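PDB 4O4A: lipoprotein, putative from Bacillus anthracis, which is of unknown function but is a putative lipoprotein that probably binds lipid and belongs to a family not yet characterised. Local coordinates for residues Lys152-Arg155 against Asp156-Arg160; Arg160-Glu163 against Arg164-Lys168. All blocks are in the same frame, centred on the assembly; numbering follows the deposited sequence.

Contact 1 of 2, residues Lys152-Arg155 against Asp156-Arg160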
# COMPACT_ATOMS: atom_id res chain seq x y z
N LYS B 152 -12.57 9.23 -8.46
CA LYS B 152 -11.61 9.36 -9.52
C LYS B 152 -12.25 8.97 -10.84
O LYS B 152 -12.04 9.65 -11.85
CB LYS B 152 -10.38 8.49 -9.29
CG LYS B 152 -9.30 8.78 -10.33
CD LYS B 152 -8.08 7.90 -10.19
CE LYS B 152 -6.92 8.43 -11.02
NZ LYS B 152 -7.28 8.67 -12.43
N LYS B 153 -12.99 7.87 -10.86
CA LYS B 153 -13.64 7.43 -12.08
C LYS B 153 -14.49 8.56 -12.66
O LYS B 153 -14.48 8.78 -13.87
CB LYS B 153 -14.49 6.18 -11.83
CG LYS B 153 -15.25 5.70 -13.06
CD LYS B 153 -16.10 4.45 -12.81
CE LYS B 153 -15.37 3.14 -13.07
NZ LYS B 153 -15.11 2.97 -14.51
N MSE B 154 -15.20 9.26 -11.78
CA MSE B 154 -16.07 10.37 -12.18
C MSE B 154 -15.25 11.54 -12.66
O MSE B 154 -15.54 12.16 -13.69
CB MSE B 154 -16.90 10.79 -10.96
CG MSE B 154 -17.75 12.04 -11.20
SE MSE B 154 -19.05 11.76 -12.67
CE MSE B 154 -20.58 11.23 -11.61
N ARG B 155 -14.21 11.85 -11.91
CA ARG B 155 -13.33 12.94 -12.25
C ARG B 155 -12.83 12.74 -13.67
O ARG B 155 -12.91 13.65 -14.48
CB ARG B 155 -12.15 12.95 -11.28
CG ARG B 155 -11.35 14.21 -11.34
CD ARG B 155 -10.20 14.24 -10.31
NE ARG B 155 -10.63 13.70 -9.04
CZ ARG B 155 -10.06 12.68 -8.39
NH1 ARG B 155 -8.95 12.08 -8.81
NH2 ARG B 155 -10.59 12.30 -7.24
N ASP B 156 -12.35 11.53 -13.97
CA ASP B 156 -11.83 11.21 -15.30
C ASP B 156 -12.90 11.19 -16.36
O ASP B 156 -12.67 11.63 -17.48
CB ASP B 156 -11.10 9.86 -15.28
CG ASP B 156 -9.88 9.86 -14.37
OD1 ASP B 156 -9.31 10.94 -14.09
OD2 ASP B 156 -9.47 8.76 -13.93
N LEU B 157 -14.08 10.70 -16.01
CA LEU B 157 -15.17 10.62 -16.97
C LEU B 157 -15.63 12.00 -17.40
O LEU B 157 -15.92 12.22 -18.57
CB LEU B 157 -16.35 9.85 -16.39
CG LEU B 157 -17.60 9.77 -17.28
CD1 LEU B 157 -17.28 9.17 -18.64
CD2 LEU B 157 -18.71 9.00 -16.60
N MSE B 158 -15.71 12.94 -16.46
CA MSE B 158 -16.12 14.30 -16.78
C MSE B 158 -15.16 14.92 -17.73
O MSE B 158 -15.56 15.64 -18.65
CB MSE B 158 -16.25 15.12 -15.52
CG MSE B 158 -17.50 14.69 -14.78
SE MSE B 158 -19.19 14.92 -15.76
CE MSE B 158 -18.90 16.79 -16.27
N GLN B 159 -13.88 14.65 -17.55
CA GLN B 159 -12.87 15.18 -18.43
C GLN B 159 -13.05 14.59 -19.82
O GLN B 159 -13.00 15.32 -20.80
CB GLN B 159 -11.48 14.90 -17.89
CG GLN B 159 -10.37 15.50 -18.72
CD GLN B 159 -9.06 15.42 -18.02
OE1 GLN B 159 -8.33 16.42 -17.88
NE2 GLN B 159 -8.75 14.24 -17.52
N ARG B 160 -13.24 13.27 -19.91
CA ARG B 160 -13.44 12.62 -21.21
C ARG B 160 -14.65 13.22 -21.90
O ARG B 160 -14.64 13.40 -23.11
CB ARG B 160 -13.56 11.08 -21.17
CG ARG B 160 -12.22 10.36 -21.00
CD ARG B 160 -12.27 8.85 -21.31
NE ARG B 160 -13.44 8.12 -20.77
CZ ARG B 160 -13.56 7.68 -19.51
NH1 ARG B 160 -14.65 7.01 -19.14
NH2 ARG B 160 -12.60 7.91 -18.61

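Contact 2 of 2, residues Arg160-Glu163 against Arg164-Lys168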
# COMPACT_ATOMS: atom_id res chain seq x y z
N ARG B 160 -13.24 13.27 -19.91
CA ARG B 160 -13.44 12.62 -21.21
C ARG B 160 -14.65 13.22 -21.90
O ARG B 160 -14.64 13.40 -23.11
CB ARG B 160 -13.56 11.08 -21.17
CG ARG B 160 -12.22 10.36 -21.00
CD ARG B 160 -12.27 8.85 -21.31
NE ARG B 160 -13.44 8.12 -20.77
CZ ARG B 160 -13.56 7.68 -19.51
NH1 ARG B 160 -14.65 7.01 -19.14
NH2 ARG B 160 -12.60 7.91 -18.61
N ILE B 161 -15.68 13.54 -21.12
CA ILE B 161 -16.89 14.14 -21.66
C ILE B 161 -16.62 15.53 -22.22
O ILE B 161 -16.92 15.81 -23.37
CB ILE B 161 -18.00 14.23 -20.59
CG1 ILE B 161 -18.57 12.83 -20.31
CG2 ILE B 161 -19.13 15.14 -21.06
CD1 ILE B 161 -19.59 12.79 -19.20
N GLN B 162 -16.05 16.40 -21.40
CA GLN B 162 -15.74 17.75 -21.83
C GLN B 162 -14.85 17.76 -23.08
O GLN B 162 -15.10 18.51 -24.02
CB GLN B 162 -15.15 18.54 -20.66
CG GLN B 162 -16.22 19.00 -19.66
CD GLN B 162 -16.71 20.42 -19.89
OE1 GLN B 162 -15.95 21.30 -20.32
NE2 GLN B 162 -17.96 20.68 -19.54
N GLU B 163 -13.87 16.89 -23.10
CA GLU B 163 -12.93 16.79 -24.20
C GLU B 163 -13.56 16.23 -25.49
O GLU B 163 -13.55 16.89 -26.51
CB GLU B 163 -11.71 16.02 -23.64
CG GLU B 163 -10.51 15.63 -24.52
CD GLU B 163 -9.35 15.08 -23.68
OE1 GLU B 163 -9.45 15.04 -22.44
OE2 GLU B 163 -8.31 14.69 -24.27
N ARG B 164 -14.19 15.06 -25.43
CA ARG B 164 -14.80 14.44 -26.60
C ARG B 164 -16.07 15.12 -27.09
O ARG B 164 -16.22 15.39 -28.28
CB ARG B 164 -15.11 12.95 -26.32
CG ARG B 164 -15.42 12.11 -27.56
CD ARG B 164 -16.77 12.39 -28.20
NE ARG B 164 -16.96 11.64 -29.44
CZ ARG B 164 -17.34 10.36 -29.53
NH1 ARG B 164 -17.55 9.63 -28.43
NH2 ARG B 164 -17.49 9.80 -30.72
N TYR B 165 -16.99 15.42 -26.18
CA TYR B 165 -18.28 15.95 -26.60
C TYR B 165 -18.33 17.47 -26.69
O TYR B 165 -19.28 18.00 -27.27
CB TYR B 165 -19.43 15.37 -25.74
CG TYR B 165 -19.61 13.87 -25.90
CD1 TYR B 165 -19.11 12.97 -24.96
CD2 TYR B 165 -20.27 13.35 -27.01
CE1 TYR B 165 -19.28 11.60 -25.11
CE2 TYR B 165 -20.45 11.99 -27.16
CZ TYR B 165 -19.95 11.12 -26.21
OH TYR B 165 -20.13 9.78 -26.39
N MSE B 166 -17.32 18.19 -26.21
CA MSE B 166 -17.42 19.66 -26.32
C MSE B 166 -16.23 20.57 -26.24
O MSE B 166 -16.46 21.76 -26.11
CB MSE B 166 -18.51 20.11 -25.30
CG MSE B 166 -18.57 19.50 -23.88
SE MSE B 166 -20.45 19.04 -23.43
CE MSE B 166 -21.11 20.89 -23.33
N ASN B 167 -15.00 20.10 -26.48
CA ASN B 167 -13.80 20.96 -26.32
C ASN B 167 -14.02 22.30 -27.07
O ASN B 167 -13.90 23.39 -26.48
CB ASN B 167 -12.51 20.20 -26.80
CG ASN B 167 -11.20 20.74 -26.18
OD1 ASN B 167 -10.30 19.96 -25.79
ND2 ASN B 167 -11.08 22.05 -26.11
N LYS B 168 -14.38 22.21 -28.35
CA LYS B 168 -14.64 23.38 -29.21
C LYS B 168 -15.93 23.08 -29.96
O LYS B 168 -15.93 22.85 -31.16
CB LYS B 168 -13.48 23.65 -30.18
CG LYS B 168 -12.19 24.15 -29.51
CD LYS B 168 -12.38 25.47 -28.77
CE LYS B 168 -12.91 26.59 -29.67
NZ LYS B 168 -13.03 27.91 -28.99

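Contact 1 of 2, residues Lys152-Arg155 against Asp156-Arg160
Lys152 and Asp156 form an i to i+4 salt bridge one turn apart on helix 149-166. Lys152 NZ lies 2.7 Å from Asp156 OD2 and meets its syn lone pair, the one facing OD1. The lysine chain runs extended and then turns at its last torsion (chi4 -52°), which brings NZ round to the carboxylate. Its CG also passes 3.6 Å from Asp156 OD2. The same two residues are joined by a backbone hydrogen bond from Asp156 N to Lys152 O, 2.9 Å. On another side of the helix, Met154 and Met158, both selenomethionine, run alongside each other in the same direction. Met154 SE is 3.9 Å from Met158 CG. The guanidinium of Arg155 turns back toward the preceding turn, with Lys152 CA 3.6 Å above one face, near its rim. Arg155 is held by a salt bridge to Glu147, and Lys153 NZ hydrogen-bonds to Asp68 O. Met154 and Leu157 pack on Ile43 of strand 40-45, and Met158 reaches Arg112. Lys152 and Arg155 also touch a second subunit. The helix is therefore amphipathic here: its apolar side chains meet the sheet, while the lysine and aspartate probably neutralise each other on the flank beside the second subunit.

Contact 2 of 2, residues Arg160-Glu163 against Arg164-Lys168
Ile161 and Tyr165 carry the apolar part of this contact, one turn apart near the end of helix 149-166. Ile161 CG2 lies 4.5 Å from Tyr165 CD1, a loose approach. The tyrosine ring sets its edge, near the ring plane, toward Ile161 O, which is 3.9 Å from CD1. One ring face of Tyr165 is covered by its own neighbour in sequence: Arg164 CD sits 3.7 Å above the plane, over the centre. The arginine chain bends at chi2 (-72°), which folds its aliphatic part across the ring.

The backbone supplies the hydrogen bonds. Arg164 N donates to Arg160 O at 2.9 Å, and Tyr165 N to Ile161 O at 2.8 Å. The next bond, Met166 N to Gln162 O, is weak, at 3.1 Å with an N-H...O angle of 130°. Met166, a selenomethionine, also places CG 3.6 Å from Gln162 O. Asn167 touches the preceding segment through CB, near Glu163 O.

Arg160 NH1 forms a salt bridge with Asp68 OD2. Ile161 and Tyr165 pack on Val48, Met166 on Pro49, and Tyr165 also on Val72 of strand 70-72.

Both contacts lie on helix 149-166, and neither closes a long loop: each joins residues about one turn apart. From the N terminus, strands 40-45, 70-72, 104-114 and 117-126, which form one sheet, all precede the helix. The helix comes last. Contact 1 covers its first half and middle, against strands 40-45, 70-72 and 104-114, and touches a second subunit. Contact 2 follows directly and covers its end, where the neighbours are strand 70-72 and the loop with Val48 and Pro49. The two neither nest nor cross. They overlap at Arg160, and their centres are about 12 Å apart. Together they follow the helix along the sheet, toward the C terminus.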